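Long-range contacts in glycosyltransferase (Streptomyces halstedii, PDB 3WAD), which is a GT-B-fold glycosyltransferase of the erythromycin biosynthesis protein CIII-like family, with two Rossmann-like domains facing each other: residues 129-134 against 149-154; 205-210 against 219-224; 358-363 against 373-378. All blocks are in the same frame, centred on the assembly; numbering follows the deposited sequence.

In the fold
Contacts 1 and 2 lie in the parallel sheet of the N-terminal Rossmann-like domain; contact 3 lies at an edge of the C-terminal sheet. Contacts 1 and 2 are neighbours, with centres about 11 Å apart. Strand 147-150 of contact 1 pairs with strand 204-206 of contact 2, probably through hydrogen bonds from Leu206 N to Arg149 O (2.8 Å) and from Leu151 N to Leu206 O (2.9 Å). Contact 3 is remote: its centre is about 31 Å from that of contact 1 and about 29 Å from that of contact 2. In GT-B enzymes the active site lies in the cleft between the domains. Leu154 of segment 149-154 hydrogen-bonds to Trp344 and Asp345, in the range of the C-terminal family domain.

Contact 1. Residues 129-134 against 149-154; sequences WDALTY and RMLFGL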
loop_
_atom_site.group_PDB
_atom_site.type_symbol
_atom_site.label_atom_id
_atom_site.label_comp_id
_atom_site.label_asym_id
_atom_site.label_seq_id
_atom_site.Cartn_x
_atom_site.Cartn_y
_atom_site.Cartn_z
ATOM N N TRP B 129 0.090 -17.857 2.786
ATOM C CA TRP B 129 -1.155 -18.170 2.071
ATOM C C TRP B 129 -2.345 -17.883 2.983
ATOM O O TRP B 129 -2.423 -18.364 4.115
ATOM C CB TRP B 129 -1.225 -19.570 1.595
ATOM C CG TRP B 129 -0.801 -20.711 2.572
ATOM C CD1 TRP B 129 0.506 -21.002 3.082
ATOM C CD2 TRP B 129 -1.674 -21.703 3.145
ATOM N NE1 TRP B 129 0.450 -22.156 3.850
ATOM C CE2 TRP B 129 -0.858 -22.588 3.929
ATOM C CE3 TRP B 129 -3.044 -22.010 2.970
ATOM C CZ2 TRP B 129 -1.391 -23.719 4.576
ATOM C CZ3 TRP B 129 -3.564 -23.122 3.609
ATOM C CH2 TRP B 129 -2.723 -23.982 4.410
ATOM N N ASP B 130 -3.297 -17.144 2.446
ATOM C CA ASP B 130 -4.657 -17.100 3.029
ATOM C C ASP B 130 -5.180 -18.510 3.346
ATOM O O ASP B 130 -5.072 -19.400 2.509
ATOM C CB ASP B 130 -5.570 -16.432 2.034
ATOM C CG ASP B 130 -7.070 -16.729 2.323
ATOM O OD1 ASP B 130 -7.637 -15.922 3.042
ATOM O OD2 ASP B 130 -7.633 -17.750 1.817
ATOM N N ALA B 131 -5.779 -18.678 4.543
ATOM C CA ALA B 131 -6.044 -20.014 5.095
ATOM C C ALA B 131 -6.993 -20.870 4.229
ATOM O O ALA B 131 -7.063 -22.094 4.371
ATOM C CB ALA B 131 -6.534 -19.907 6.540
ATOM N N LEU B 132 -7.737 -20.217 3.339
ATOM C CA LEU B 132 -8.625 -20.915 2.433
ATOM C C LEU B 132 -7.990 -21.178 1.082
ATOM O O LEU B 132 -8.689 -21.651 0.174
ATOM C CB LEU B 132 -9.919 -20.100 2.245
ATOM C CG LEU B 132 -10.750 -19.953 3.523
ATOM C CD1 LEU B 132 -12.214 -19.454 3.206
ATOM C CD2 LEU B 132 -10.834 -21.235 4.306
ATOM N N THR B 133 -6.712 -20.810 0.905
ATOM C CA THR B 133 -6.125 -20.881 -0.435
ATOM C C THR B 133 -5.047 -22.018 -0.593
ATOM O O THR B 133 -3.837 -21.749 -0.529
ATOM C CB THR B 133 -5.512 -19.454 -0.815
ATOM O OG1 THR B 133 -6.554 -18.455 -0.690
ATOM C CG2 THR B 133 -5.043 -19.474 -2.288
ATOM N N TYR B 134 -5.480 -23.228 -0.845
ATOM C CA TYR B 134 -4.594 -24.408 -0.720
ATOM C C TYR B 134 -3.624 -24.645 -1.886
ATOM O O TYR B 134 -2.849 -25.610 -1.874
ATOM C CB TYR B 134 -5.403 -25.692 -0.379
ATOM C CG TYR B 134 -5.636 -25.798 1.127
ATOM C CD1 TYR B 134 -6.721 -25.142 1.758
ATOM C CD2 TYR B 134 -4.695 -26.448 1.938
ATOM C CE1 TYR B 134 -6.888 -25.207 3.132
ATOM C CE2 TYR B 134 -4.862 -26.528 3.286
ATOM C CZ TYR B 134 -5.953 -25.903 3.888
ATOM O OH TYR B 134 -6.043 -26.008 5.267
ATOM N N ARG B 149 0.526 -20.097 7.171
ATOM C CA ARG B 149 -0.912 -20.087 6.923
ATOM C C ARG B 149 -1.501 -18.846 7.629
ATOM O O ARG B 149 -1.430 -18.732 8.858
ATOM C CB ARG B 149 -1.560 -21.443 7.303
ATOM C CG ARG B 149 -3.114 -21.501 7.084
ATOM C CD ARG B 149 -3.662 -22.846 7.471
ATOM N NE ARG B 149 -3.444 -23.038 8.900
ATOM C CZ ARG B 149 -4.413 -23.126 9.818
ATOM N NH1 ARG B 149 -5.709 -23.074 9.458
ATOM N NH2 ARG B 149 -4.064 -23.233 11.099
ATOM N N MET B 150 -2.076 -17.925 6.840
ATOM C CA MET B 150 -2.585 -16.707 7.396
ATOM C C MET B 150 -4.108 -16.773 7.677
ATOM O O MET B 150 -4.912 -16.921 6.751
ATOM C CB MET B 150 -2.247 -15.465 6.558
ATOM C CG MET B 150 -2.814 -14.192 7.223
ATOM S SD MET B 150 -2.017 -12.755 6.454
ATOM C CE MET B 150 -2.469 -11.547 7.637
ATOM N N LEU B 151 -4.483 -16.652 8.962
ATOM C CA LEU B 151 -5.920 -16.686 9.320
ATOM C C LEU B 151 -6.577 -15.383 8.954
ATOM O O LEU B 151 -5.925 -14.325 8.759
ATOM C CB LEU B 151 -6.098 -16.930 10.817
ATOM C CG LEU B 151 -5.483 -18.262 11.341
ATOM C CD1 LEU B 151 -5.686 -18.484 12.850
ATOM C CD2 LEU B 151 -6.035 -19.500 10.626
ATOM N N PHE B 152 -7.897 -15.420 8.939
ATOM C CA PHE B 152 -8.692 -14.241 8.555
ATOM C C PHE B 152 -9.843 -14.093 9.591
ATOM O O PHE B 152 -10.725 -13.223 9.476
ATOM C CB PHE B 152 -9.191 -14.452 7.081
ATOM C CG PHE B 152 -10.053 -15.663 6.933
ATOM C CD1 PHE B 152 -11.415 -15.599 7.323
ATOM C CD2 PHE B 152 -9.520 -16.858 6.492
ATOM C CE1 PHE B 152 -12.201 -16.761 7.256
ATOM C CE2 PHE B 152 -10.243 -17.959 6.441
ATOM C CZ PHE B 152 -11.608 -17.933 6.819
ATOM N N GLY B 153 -9.808 -14.919 10.640
ATOM C CA GLY B 153 -10.719 -14.797 11.819
ATOM C C GLY B 153 -10.188 -15.889 12.736
ATOM O O GLY B 153 -9.003 -16.242 12.674
ATOM N N LEU B 154 -11.053 -16.495 13.535
ATOM C CA LEU B 154 -10.661 -17.696 14.263
ATOM C C LEU B 154 -10.331 -18.932 13.423
ATOM O O LEU B 154 -10.748 -19.081 12.271
ATOM C CB LEU B 154 -11.741 -18.046 15.312
ATOM C CG LEU B 154 -12.284 -16.975 16.273
ATOM C CD1 LEU B 154 -13.256 -17.660 17.311
ATOM C CD2 LEU B 154 -11.252 -16.138 17.012
HETATM O O HOH W 1 -6.667 -23.442 6.697
#
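Strands 126-130 and 147-150 flank helix 135-141 in a beta-alpha-beta unit of the N-terminal Rossmann-like domain, and this contact joins their C-terminal ends. The strands run parallel. Met150 N donates an almost straight bond (175°) to Trp129 O, 2.8 Å away; the bond from Ala131 N back to Met150 O is weak.

Trp129 holds its CG in the crowded position between backbone N and carbonyl carbon (chi1 45°). One indole face is thereby laid against Arg149. The Arg149 chain leaves the backbone extended and bends at chi3 (64°). Arg149 CG sits over the six-membered ring of Trp129, 3.7 Å from the centroid, as a CH-pi contact. Arg149 CD comes to 3.4 Å from Trp129 CH2. Beyond the bend, NE donates to Thr201 O and NH1 pairs with Asp155.

A type I turn from Asp130 to Thr133 carries the chain off the strand end. Asp130 OD2 accepts from Leu132 N, 2.9 Å away, as an Asx turn, and also from Thr133 OG1. Asp130 OD1 bonds to His13. The Leu132 side chain crosses that of Phe152 at about a right angle, Leu132 CG lying 3.6 Å from Phe152 CE2.

A water ties the two segments together: it donates to Ala131 O and Tyr134 OH and, at the guanidinium edge, accepts from Arg149 NH1 at 2.9 Å.

Contact 2. Residues 205-210 against 219-224; sequences TLAVAP and QPALSM
The last strand pairing of the N-terminal parallel sheet is made here, where the short, weakly bonded strand at about 221-222 lies along strand 204-206, outermost within the chain. No helix lies between the two segments.

Leu222 bonds through both its backbone N and its backbone O. Leu222 N donates to Thr205 O at 2.9 Å, in the carbonyl plane. Leu222 O accepts from Ala207 N at 2.7 Å, nearly along the C=O axis. Beyond this, two waters continue the link. One donates to both Val208 O and Met224 O. The other accepts from Met224 N and donates to Ala209 O, 2.8 Å away.

Met224 buries more area than any other residue of the contact. Its CG is anti to the backbone N, and the chain bends at chi3 (70°), which brings CE back to 205-210. Met224 CE lies 3.6 Å from Val208 CG1 and 3.4 Å from Ala207 O. Met224 CE also meets Leu206 CD2 at 3.9 Å. Leu206 crosses Met224 at about a right angle, and Leu206 CD1 rests on Leu222 CB at 3.8 Å.

Leu206, Val208 and Met224 also touch Met150 of strand 147-150, while C-terminal helix 402-415 packs on Leu206, Leu222 and Met224.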
loop_
_atom_site.group_PDB
_atom_site.type_symbol
_atom_site.label_atom_id
_atom_site.label_comp_id
_atom_site.label_asym_id
_atom_site.label_seq_id
_atom_site.Cartn_x
_atom_site.Cartn_y
_atom_site.Cartn_z
ATOM N N THR B 205 1.378 -20.781 11.570
ATOM C CA THR B 205 0.071 -20.087 11.353
ATOM C C THR B 205 0.220 -18.711 11.903
ATOM O O THR B 205 0.831 -18.563 12.959
ATOM C CB THR B 205 -0.990 -20.783 12.141
ATOM O OG1 THR B 205 -1.242 -21.998 11.465
ATOM C CG2 THR B 205 -2.305 -19.927 12.185
ATOM N N LEU B 206 -0.296 -17.699 11.187
ATOM C CA LEU B 206 -0.296 -16.310 11.687
ATOM C C LEU B 206 -1.750 -15.999 12.018
ATOM O O LEU B 206 -2.634 -16.160 11.143
ATOM C CB LEU B 206 0.247 -15.268 10.613
ATOM C CG LEU B 206 0.139 -13.773 10.923
ATOM C CD1 LEU B 206 0.830 -13.272 12.254
ATOM C CD2 LEU B 206 0.691 -12.905 9.822
ATOM N N ALA B 207 -2.008 -15.551 13.246
ATOM C CA ALA B 207 -3.374 -15.207 13.693
ATOM C C ALA B 207 -3.703 -13.743 13.507
ATOM O O ALA B 207 -2.812 -12.878 13.727
ATOM C CB ALA B 207 -3.520 -15.612 15.199
ATOM N N VAL B 208 -4.965 -13.405 13.166
ATOM C CA VAL B 208 -5.318 -12.001 13.116
ATOM C C VAL B 208 -6.219 -11.589 14.295
ATOM O O VAL B 208 -6.414 -10.413 14.548
ATOM C CB VAL B 208 -6.034 -11.666 11.794
ATOM C CG1 VAL B 208 -5.063 -11.791 10.600
ATOM C CG2 VAL B 208 -7.296 -12.550 11.611
ATOM N N ALA B 209 -6.832 -12.558 14.938
ATOM C CA ALA B 209 -7.695 -12.326 16.098
ATOM C C ALA B 209 -6.751 -12.304 17.365
ATOM O O ALA B 209 -5.752 -13.055 17.407
ATOM C CB ALA B 209 -8.724 -13.477 16.212
ATOM N N PRO B 210 -7.060 -11.426 18.346
ATOM C CA PRO B 210 -6.355 -11.393 19.654
ATOM C C PRO B 210 -6.413 -12.703 20.407
ATOM O O PRO B 210 -7.419 -13.428 20.328
ATOM C CB PRO B 210 -7.066 -10.308 20.430
ATOM C CG PRO B 210 -7.856 -9.470 19.386
ATOM C CD PRO B 210 -8.131 -10.407 18.253
ATOM N N GLN B 219 -1.102 -26.323 18.235
ATOM C CA GLN B 219 0.052 -25.744 17.562
ATOM C C GLN B 219 0.270 -24.257 17.928
ATOM O O GLN B 219 -0.644 -23.555 18.402
ATOM C CB GLN B 219 -0.024 -26.000 16.051
ATOM C CG GLN B 219 0.214 -27.488 15.665
ATOM C CD GLN B 219 -1.052 -28.365 15.678
ATOM O OE1 GLN B 219 -2.157 -27.914 15.333
ATOM N NE2 GLN B 219 -0.886 -29.635 16.067
ATOM N N PRO B 220 1.512 -23.787 17.793
ATOM C CA PRO B 220 1.661 -22.394 18.154
ATOM C C PRO B 220 1.239 -21.522 16.934
ATOM O O PRO B 220 1.144 -22.022 15.789
ATOM C CB PRO B 220 3.155 -22.285 18.503
ATOM C CG PRO B 220 3.749 -23.679 18.285
ATOM C CD PRO B 220 2.790 -24.399 17.397
ATOM N N ALA B 221 0.911 -20.266 17.200
ATOM C CA ALA B 221 0.385 -19.319 16.202
ATOM C C ALA B 221 1.108 -18.064 16.526
ATOM O O ALA B 221 1.204 -17.719 17.705
ATOM C CB ALA B 221 -1.119 -19.048 16.414
ATOM N N LEU B 222 1.569 -17.342 15.521
ATOM C CA LEU B 222 2.118 -16.017 15.767
ATOM C C LEU B 222 0.873 -15.156 15.915
ATOM O O LEU B 222 -0.119 -15.366 15.206
ATOM C CB LEU B 222 2.900 -15.571 14.540
ATOM C CG LEU B 222 4.170 -16.370 14.216
ATOM C CD1 LEU B 222 4.591 -16.019 12.803
ATOM C CD2 LEU B 222 5.210 -15.875 15.202
ATOM N N SER B 223 0.916 -14.222 16.851
ATOM C CA SER B 223 -0.097 -13.225 16.952
ATOM C C SER B 223 0.458 -11.893 16.512
ATOM O O SER B 223 1.690 -11.745 16.269
ATOM C CB SER B 223 -0.666 -13.178 18.367
ATOM O OG SER B 223 0.323 -12.731 19.291
ATOM N N MET B 224 -0.451 -10.946 16.371
ATOM C CA MET B 224 -0.178 -9.716 15.654
ATOM C C MET B 224 -1.247 -8.682 16.021
ATOM O O MET B 224 -2.358 -9.026 16.363
ATOM C CB MET B 224 -0.085 -9.999 14.160
ATOM C CG MET B 224 -0.441 -8.864 13.278
ATOM S SD MET B 224 -0.376 -9.371 11.593
ATOM C CE MET B 224 -1.793 -10.481 11.513
HETATM O O HOH W 2 -5.133 -8.847 16.471
HETATM O O HOH W 3 -3.225 -12.086 16.886
#

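Contact 3. Residues 358-363 against 373-378; sequences AALVTE and RDQLRR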
loop_
_atom_site.group_PDB
_atom_site.type_symbol
_atom_site.label_atom_id
_atom_site.label_comp_id
_atom_site.label_asym_id
_atom_site.label_seq_id
_atom_site.Cartn_x
_atom_site.Cartn_y
_atom_site.Cartn_z
ATOM N N ALA B 358 -18.021 -5.626 26.610
ATOM C CA ALA B 358 -17.684 -4.692 25.504
ATOM C C ALA B 358 -18.756 -4.627 24.428
ATOM O O ALA B 358 -18.732 -3.741 23.580
ATOM C CB ALA B 358 -16.324 -5.064 24.839
ATOM N N ALA B 359 -19.725 -5.524 24.502
ATOM C CA ALA B 359 -20.709 -5.640 23.465
ATOM C C ALA B 359 -22.060 -6.160 24.017
ATOM O O ALA B 359 -22.094 -6.808 25.053
ATOM C CB ALA B 359 -20.184 -6.603 22.437
ATOM N N LEU B 360 -23.139 -5.918 23.280
ATOM C CA LEU B 360 -24.401 -6.567 23.520
ATOM C C LEU B 360 -24.745 -7.335 22.255
ATOM O O LEU B 360 -24.388 -6.909 21.202
ATOM C CB LEU B 360 -25.482 -5.528 23.841
ATOM C CG LEU B 360 -25.354 -4.904 25.219
ATOM C CD1 LEU B 360 -26.435 -3.872 25.358
ATOM C CD2 LEU B 360 -25.435 -6.000 26.316
ATOM N N VAL B 361 -25.371 -8.491 22.368
ATOM C CA VAL B 361 -25.630 -9.328 21.206
ATOM C C VAL B 361 -27.135 -9.544 21.023
ATOM O O VAL B 361 -27.814 -9.873 21.983
ATOM C CB VAL B 361 -24.936 -10.765 21.353
ATOM C CG1 VAL B 361 -25.190 -11.638 20.154
ATOM C CG2 VAL B 361 -23.400 -10.649 21.604
ATOM N N THR B 362 -27.649 -9.412 19.797
ATOM C CA THR B 362 -28.962 -9.992 19.474
ATOM C C THR B 362 -28.888 -10.995 18.353
ATOM O O THR B 362 -28.598 -10.618 17.242
ATOM C CB THR B 362 -30.017 -8.901 19.098
ATOM O OG1 THR B 362 -30.143 -8.016 20.202
ATOM C CG2 THR B 362 -31.368 -9.556 18.835
ATOM N N GLU B 363 -29.169 -12.264 18.608
ATOM C CA GLU B 363 -29.152 -13.232 17.495
ATOM C C GLU B 363 -30.195 -12.909 16.474
ATOM O O GLU B 363 -31.212 -12.321 16.805
ATOM C CB GLU B 363 -29.412 -14.628 17.979
ATOM C CG GLU B 363 -28.504 -15.084 19.068
ATOM C CD GLU B 363 -27.080 -15.446 18.582
ATOM O OE1 GLU B 363 -26.832 -15.586 17.349
ATOM O OE2 GLU B 363 -26.193 -15.611 19.461
ATOM N N ARG B 373 -32.877 -1.183 19.546
ATOM C CA ARG B 373 -32.861 0.156 20.077
ATOM C C ARG B 373 -32.459 0.158 21.554
ATOM O O ARG B 373 -31.524 0.932 22.012
ATOM C CB ARG B 373 -34.243 0.770 19.847
ATOM C CG ARG B 373 -34.418 2.126 20.369
ATOM C CD ARG B 373 -35.919 2.364 20.657
ATOM N NE ARG B 373 -36.404 1.582 21.796
ATOM C CZ ARG B 373 -37.692 1.288 22.021
ATOM N NH1 ARG B 373 -38.659 1.717 21.193
ATOM N NH2 ARG B 373 -38.014 0.564 23.096
ATOM N N ASP B 374 -33.094 -0.745 22.318
ATOM C CA ASP B 374 -32.817 -0.819 23.763
ATOM C C ASP B 374 -31.362 -1.139 24.020
ATOM O O ASP B 374 -30.715 -0.509 24.858
ATOM C CB ASP B 374 -33.702 -1.849 24.458
ATOM C CG ASP B 374 -35.146 -1.393 24.539
ATOM O OD1 ASP B 374 -35.386 -0.185 24.301
ATOM O OD2 ASP B 374 -36.034 -2.274 24.785
ATOM N N GLN B 375 -30.817 -2.119 23.297
ATOM C CA GLN B 375 -29.368 -2.423 23.430
ATOM C C GLN B 375 -28.501 -1.199 23.081
ATOM O O GLN B 375 -27.585 -0.827 23.828
ATOM C CB GLN B 375 -29.056 -3.646 22.590
ATOM C CG GLN B 375 -29.618 -4.924 23.177
ATOM C CD GLN B 375 -29.129 -6.181 22.422
ATOM O OE1 GLN B 375 -28.982 -6.172 21.215
ATOM N NE2 GLN B 375 -28.880 -7.233 23.129
ATOM N N LEU B 376 -28.808 -0.547 21.962
ATOM C CA LEU B 376 -28.056 0.625 21.544
ATOM C C LEU B 376 -28.091 1.732 22.579
ATOM O O LEU B 376 -27.049 2.376 22.853
ATOM C CB LEU B 376 -28.537 1.161 20.183
ATOM C CG LEU B 376 -27.627 2.228 19.522
ATOM C CD1 LEU B 376 -26.181 1.764 19.508
ATOM C CD2 LEU B 376 -28.075 2.576 18.115
ATOM N N ARG B 377 -29.286 1.947 23.170
ATOM C CA ARG B 377 -29.460 2.923 24.189
ATOM C C ARG B 377 -28.572 2.581 25.394
ATOM O O ARG B 377 -27.985 3.475 25.967
ATOM C CB ARG B 377 -30.945 3.035 24.558
ATOM C CG ARG B 377 -31.761 3.787 23.543
ATOM C CD ARG B 377 -33.107 4.210 24.147
ATOM N NE ARG B 377 -34.274 4.011 23.270
ATOM C CZ ARG B 377 -35.385 4.752 23.321
ATOM N NH1 ARG B 377 -35.477 5.787 24.143
ATOM N NH2 ARG B 377 -36.396 4.521 22.519
ATOM N N ARG B 378 -28.453 1.314 25.781
ATOM C CA ARG B 378 -27.518 0.948 26.861
ATOM C C ARG B 378 -26.047 1.227 26.579
ATOM O O ARG B 378 -25.316 1.776 27.422
ATOM C CB ARG B 378 -27.685 -0.494 27.255
ATOM C CG ARG B 378 -29.073 -0.777 27.823
ATOM C CD ARG B 378 -29.086 -2.140 28.396
ATOM N NE ARG B 378 -28.005 -2.254 29.378
ATOM C CZ ARG B 378 -27.418 -3.389 29.731
ATOM N NH1 ARG B 378 -27.735 -4.554 29.183
ATOM N NH2 ARG B 378 -26.485 -3.346 30.648
#
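Strand 359-361 and the helical segment 373-378, part of helix 369-381, run almost exactly antiparallel, with 171° between their directions and a closest approach of the axes of 9.1 Å. The strand is the outermost one, within this chain, of the parallel sheet in the C-terminal Rossmann-like domain. The nearest CA atoms are those of Leu360 and Gln375, 6.5 Å apart.

Gln375 and Leu360 carry the contact. Gln375 has CG anti to its carbonyl carbon and beside the backbone N (chi1 -71°). Beyond CG the chain is extended, so its amide reaches across to the strand. Gln375 NE2 donates to Val361 O at 3.1 Å. The bond is straight (173°) and lies in the Gln375 amide plane, but NE2 stands well above the plane of the Val361 carbonyl. Gln375 OE1 accepts from Thr362 OG1 at a very short 2.4 Å, with the hydroxyl above the plane of the amide carbonyl.

Leu360 points toward the helix and lies beside this polar pair. Leu360 CD1 rests on the Gln375 backbone, 3.6 Å from Gln375 O, and packs against Gln375 CB at 3.8 Å. The other branch, Leu360 CD2, meets Arg378 NH1 at 3.9 Å, the two side chains crossing at about a right angle. The Arg378 chain bends at chi3, and its NE forms a salt bridge with Glu382. Phe385 of helix 384-397 touches both Leu360 and Arg378.

The two Gln375 bonds are complementary. The amide nitrogen gives to a backbone carbonyl and the amide oxygen takes from a hydroxyl, so both ends are engaged. The Val361 carbonyl can only accept, so it sets NE2 on that side and leaves OE1 to the hydroxyl. A helix side chain thus occupies the edge-strand carbonyl of Val361, tying helix to strand.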